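Local structure of HcgC (Methanococcus maripaludis S2, 5O4J) at residues A[14-19]-A[244-249]; A[19-24]-A[183-188]. The protein probably transfers a methyl group from S-adenosylmethionine to a carbon of a pyridinol precursor during biosynthesis of the [Fe]-hydrogenase cofactor. All coordinates share one frame; numbering follows the deposited sequence. Where two conformers were deposited one is given.

Contact 1. Residues A[14-19]-A[244-249]; sequences SKIKIK and EILSKN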
# COMPACT_ATOMS: atom_id res chain seq x y z
N SER A 14 0.09 22.72 0.46
CA SER A 14 -1.31 22.54 0.79
C SER A 14 -1.83 23.72 1.60
O SER A 14 -1.11 24.29 2.44
CB SER A 14 -1.55 21.23 1.55
OG SER A 14 -0.90 21.19 2.82
N LYS A 15 -3.07 24.11 1.33
CA LYS A 15 -3.72 25.10 2.18
C LYS A 15 -3.96 24.55 3.58
O LYS A 15 -3.80 25.28 4.57
CB LYS A 15 -5.04 25.55 1.55
CG LYS A 15 -4.88 26.30 0.24
CD LYS A 15 -6.21 26.51 -0.44
CE LYS A 15 -6.04 27.21 -1.77
NZ LYS A 15 -5.61 28.62 -1.52
N ILE A 16 -4.34 23.28 3.67
CA ILE A 16 -4.52 22.64 4.97
C ILE A 16 -3.18 22.57 5.69
O ILE A 16 -2.20 22.04 5.16
CB ILE A 16 -5.15 21.25 4.79
CG1 ILE A 16 -6.63 21.40 4.44
CG2 ILE A 16 -4.97 20.37 6.04
CD1 ILE A 16 -7.21 20.18 3.76
N LYS A 17 -3.14 23.11 6.91
CA LYS A 17 -1.95 23.08 7.75
C LYS A 17 -2.04 21.93 8.74
O LYS A 17 -3.11 21.39 9.02
CB LYS A 17 -1.80 24.40 8.52
CG LYS A 17 -1.51 25.62 7.65
CD LYS A 17 -1.63 26.88 8.49
CE LYS A 17 -1.15 28.12 7.75
NZ LYS A 17 -1.34 29.33 8.59
N ILE A 18 -0.88 21.57 9.30
CA ILE A 18 -0.87 20.51 10.30
C ILE A 18 -1.83 20.86 11.44
O ILE A 18 -2.60 20.01 11.91
CB ILE A 18 0.56 20.27 10.82
CG1 ILE A 18 1.51 19.93 9.66
CG2 ILE A 18 0.58 19.11 11.79
CD1 ILE A 18 2.95 20.24 9.97
N LYS A 19 -1.84 22.14 11.87
CA LYS A 19 -2.71 22.54 12.96
C LYS A 19 -4.18 22.36 12.61
O LYS A 19 -5.01 22.15 13.50
CB LYS A 19 -2.45 24.00 13.35
CG LYS A 19 -2.77 25.05 12.29
CD LYS A 19 -2.60 26.45 12.88
CE LYS A 19 -2.97 27.53 11.88
NZ LYS A 19 -2.79 28.90 12.47
N GLU A 244 -8.46 17.96 -1.69
CA GLU A 244 -9.51 16.96 -1.62
C GLU A 244 -9.01 15.67 -0.97
O GLU A 244 -9.73 15.06 -0.17
CB GLU A 244 -10.07 16.67 -3.02
CG GLU A 244 -10.92 17.79 -3.60
CD GLU A 244 -12.37 17.73 -3.15
OE1 GLU A 244 -13.05 18.78 -3.19
OE2 GLU A 244 -12.84 16.64 -2.76
N ILE A 245 -7.79 15.23 -1.30
CA ILE A 245 -7.27 14.00 -0.73
C ILE A 245 -7.03 14.16 0.77
O ILE A 245 -7.34 13.26 1.56
CB ILE A 245 -5.99 13.58 -1.47
CG1 ILE A 245 -6.36 13.07 -2.86
CG2 ILE A 245 -5.23 12.51 -0.69
CD1 ILE A 245 -5.21 13.03 -3.82
N LEU A 246 -6.44 15.28 1.18
CA LEU A 246 -6.24 15.54 2.60
C LEU A 246 -7.57 15.58 3.32
O LEU A 246 -7.73 14.96 4.38
CB LEU A 246 -5.50 16.86 2.80
CG LEU A 246 -3.99 16.76 2.73
CD1 LEU A 246 -3.40 18.16 2.56
CD2 LEU A 246 -3.46 16.07 3.99
N SER A 247 -8.54 16.33 2.77
CA SER A 247 -9.84 16.45 3.43
C SER A 247 -10.52 15.09 3.56
O SER A 247 -11.12 14.80 4.60
CB SER A 247 -10.72 17.42 2.66
OG SER A 247 -10.25 18.75 2.83
N LYS A 248 -10.45 14.27 2.51
CA LYS A 248 -11.05 12.93 2.58
C LYS A 248 -10.42 12.11 3.69
O LYS A 248 -11.13 11.43 4.45
CB LYS A 248 -10.90 12.23 1.23
CG LYS A 248 -11.29 10.75 1.22
CD LYS A 248 -11.06 10.15 -0.17
CE LYS A 248 -9.57 10.00 -0.51
NZ LYS A 248 -9.38 9.49 -1.89
N ASN A 249 -9.10 12.17 3.82
CA ASN A 249 -8.46 11.38 4.86
C ASN A 249 -8.77 11.91 6.25
O ASN A 249 -8.92 11.13 7.20
CB ASN A 249 -6.96 11.31 4.61
CG ASN A 249 -6.61 10.17 3.70
OD1 ASN A 249 -6.86 9.02 4.04
ND2 ASN A 249 -6.05 10.47 2.55
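Ile16 and Leu246 meet where the loop leading into helix 18-37 passes beside helix 239-251, and they bury most of the surface of this small contact. Their side chains run antiparallel, each end beside the other's base: CD1 of Ile16 lies 3.9 Å from CB of Leu246, while CD1 of Leu246 lies beside CB of Ile16. The long branch of Ile16 stands beside its own backbone N, CG1 anti to the carbonyl carbon (chi1 -74°), and its extended end carries CD1 to the helix. In the modelled conformer of Ser247, the same methyl also comes within 3.5 Å of Ser247 OG, at the exposed margin. That hydroxyl is hydrogen-bonded to Glu243 O, one turn earlier.

Ser14 closes the other flank, its CB 3.7 Å from Leu246 CD1. With chi1 at 64°, OG sits between backbone N and carbonyl carbon and faces along its own loop. There it donates to Ile16 O over 2.8 Å, in the carbonyl plane, at a C=O...donor angle of 149°. Ser14 OG, itself buried, is also bonded to Ile230 N. An alanine here would probably leave Ile16 O and Ile230 N without the hydroxyl they share.

No hydrogen bond joins the two segments themselves, and the largest part of their contact is aliphatic, with Ser14 and Ser247 at its sides. Apolar packing thus joins 14-19 to 244-249, while Glu243, just before the latter on the same helix, adds a polar clasp, its carboxylate taking the backbone N-H groups of Lys15 and Ile16.

Contact 2. Residues A[19-24]-A[183-188]; sequences KDIVSD and DIIMDS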
# COMPACT_ATOMS: atom_id res chain seq x y z
N LYS A 19 -1.84 22.14 11.87
CA LYS A 19 -2.71 22.54 12.96
C LYS A 19 -4.18 22.36 12.61
O LYS A 19 -5.01 22.15 13.50
CB LYS A 19 -2.45 24.00 13.35
CG LYS A 19 -2.77 25.05 12.29
CD LYS A 19 -2.60 26.45 12.88
CE LYS A 19 -2.97 27.53 11.88
NZ LYS A 19 -2.79 28.90 12.47
N ASP A 20 -4.53 22.45 11.32
CA ASP A 20 -5.91 22.26 10.89
C ASP A 20 -6.34 20.81 11.05
O ASP A 20 -7.50 20.54 11.40
CB ASP A 20 -6.08 22.70 9.43
CG ASP A 20 -5.78 24.17 9.21
OD1 ASP A 20 -6.09 24.99 10.09
OD2 ASP A 20 -5.21 24.50 8.14
N ILE A 21 -5.44 19.87 10.76
CA ILE A 21 -5.74 18.45 10.96
C ILE A 21 -5.84 18.15 12.45
O ILE A 21 -6.73 17.41 12.89
CB ILE A 21 -4.66 17.59 10.28
CG1 ILE A 21 -4.46 18.03 8.83
CG2 ILE A 21 -5.04 16.12 10.36
CD1 ILE A 21 -3.37 17.27 8.08
N VAL A 22 -4.92 18.69 13.25
CA VAL A 22 -5.02 18.55 14.70
C VAL A 22 -6.38 19.03 15.17
O VAL A 22 -7.11 18.33 15.89
CB VAL A 22 -3.87 19.32 15.38
CG1 VAL A 22 -4.06 19.33 16.91
CG2 VAL A 22 -2.54 18.73 15.00
N SER A 23 -6.74 20.25 14.74
CA SER A 23 -8.01 20.85 15.16
C SER A 23 -9.19 19.94 14.84
O SER A 23 -10.06 19.71 15.68
CB SER A 23 -8.18 22.21 14.47
OG SER A 23 -9.39 22.83 14.85
N ASP A 24 -9.24 19.42 13.61
CA ASP A 24 -10.36 18.57 13.22
C ASP A 24 -10.44 17.32 14.09
O ASP A 24 -11.52 16.95 14.55
CB ASP A 24 -10.26 18.19 11.74
CG ASP A 24 -10.42 19.39 10.81
OD1 ASP A 24 -10.94 20.43 11.27
OD2 ASP A 24 -10.04 19.29 9.63
N ASP A 183 -0.68 9.74 10.33
CA ASP A 183 -1.18 8.74 9.40
C ASP A 183 -2.06 9.36 8.32
O ASP A 183 -2.04 8.92 7.17
CB ASP A 183 -1.93 7.66 10.17
CG ASP A 183 -1.01 6.78 10.98
OD1 ASP A 183 0.23 6.82 10.80
OD2 ASP A 183 -1.53 6.01 11.81
N ILE A 184 -2.86 10.36 8.68
CA ILE A 184 -3.63 11.11 7.70
C ILE A 184 -2.70 11.69 6.65
O ILE A 184 -2.95 11.59 5.44
CB ILE A 184 -4.45 12.22 8.39
CG1 ILE A 184 -5.62 11.61 9.15
CG2 ILE A 184 -4.96 13.26 7.38
CD1 ILE A 184 -6.24 12.55 10.18
N ILE A 185 -1.62 12.32 7.09
CA ILE A 185 -0.70 12.94 6.15
C ILE A 185 0.00 11.89 5.30
O ILE A 185 0.13 12.05 4.08
CB ILE A 185 0.28 13.86 6.91
CG1 ILE A 185 -0.48 15.07 7.47
CG2 ILE A 185 1.41 14.31 5.99
CD1 ILE A 185 0.31 15.95 8.43
N MET A 186 0.46 10.79 5.92
CA MET A 186 1.18 9.76 5.17
C MET A 186 0.28 9.10 4.13
O MET A 186 0.69 8.91 2.97
CB MET A 186 1.73 8.71 6.14
CG MET A 186 2.83 9.22 7.04
SD MET A 186 4.32 9.75 6.16
CE MET A 186 4.97 8.14 5.71
N ASP A 187 -0.95 8.74 4.50
CA ASP A 187 -1.86 8.14 3.53
C ASP A 187 -2.19 9.13 2.42
O ASP A 187 -2.29 8.76 1.25
CB ASP A 187 -3.13 7.64 4.23
CG ASP A 187 -2.95 6.29 4.91
OD1 ASP A 187 -1.92 5.63 4.67
OD2 ASP A 187 -3.84 5.87 5.68
N SER A 188 -2.33 10.41 2.77
CA SER A 188 -2.59 11.43 1.76
C SER A 188 -1.43 11.53 0.78
O SER A 188 -1.64 11.58 -0.43
CB SER A 188 -2.85 12.78 2.42
OG SER A 188 -4.03 12.75 3.20
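Ile21 of helix 18-37 packs with both its branches against helix 177-193, touching Ile184 and Ile185. All the cross-contacts are apolar. The short branch, CG2, lies 3.8 Å from Ile184 CD1 and 4.1 Å from Ile184 CG2, the two side chains passing alongside each other with their ends pointing opposite ways. The long branch is fully extended (chi2 178°) and lies aslant across Ile185, its CD1 3.7 Å from CG1 and 3.9 Å from CD1 of that residue. Beta-branched isoleucine suits the place, since one residue offers a methyl to each neighbour.

No polar bond crosses between the two segments. Within 183-188, Ser188 OG donates to Ile184 O at 2.7 Å, tilted 32° from the carbonyl plane, while Ser188 N reaches this oxygen from the opposite face. One carbonyl thus takes two bonds, and the serine hydroxyl is satisfied against its own backbone in the buried setting.

Ile250 of helix 239-251 also touches Ile21, and Thr177, which binds S-adenosyl-L-homocysteine, starts helix 177-193; its side chain is about 7 Å from that of Ile21. Between 19-24 and 183-188 the contact is made by methyl and methylene groups, with close fit in place of directional bonds.

In the fold
From the N terminus, the chain leaves strand 10-13 of the small antiparallel sheet, makes its first tie at 14-19, and at once enters helix 18-37, where 19-24 makes the second. Contact 2 closes a loop of 158 residues on helix 177-193; contact 1 closes a longer one, of 224 residues, on helix 239-251, so contact 2 is nested inside contact 1. The two share Lys19, and their centres lie 6 Å apart. They also touch directly: Ile16 CG2 packs on Ile21 CG1, and Leu246 CD2 on Ser188 OG. Together they bring helices 18-37, 177-193 and 239-251 into one cluster beside the loop from the small sheet.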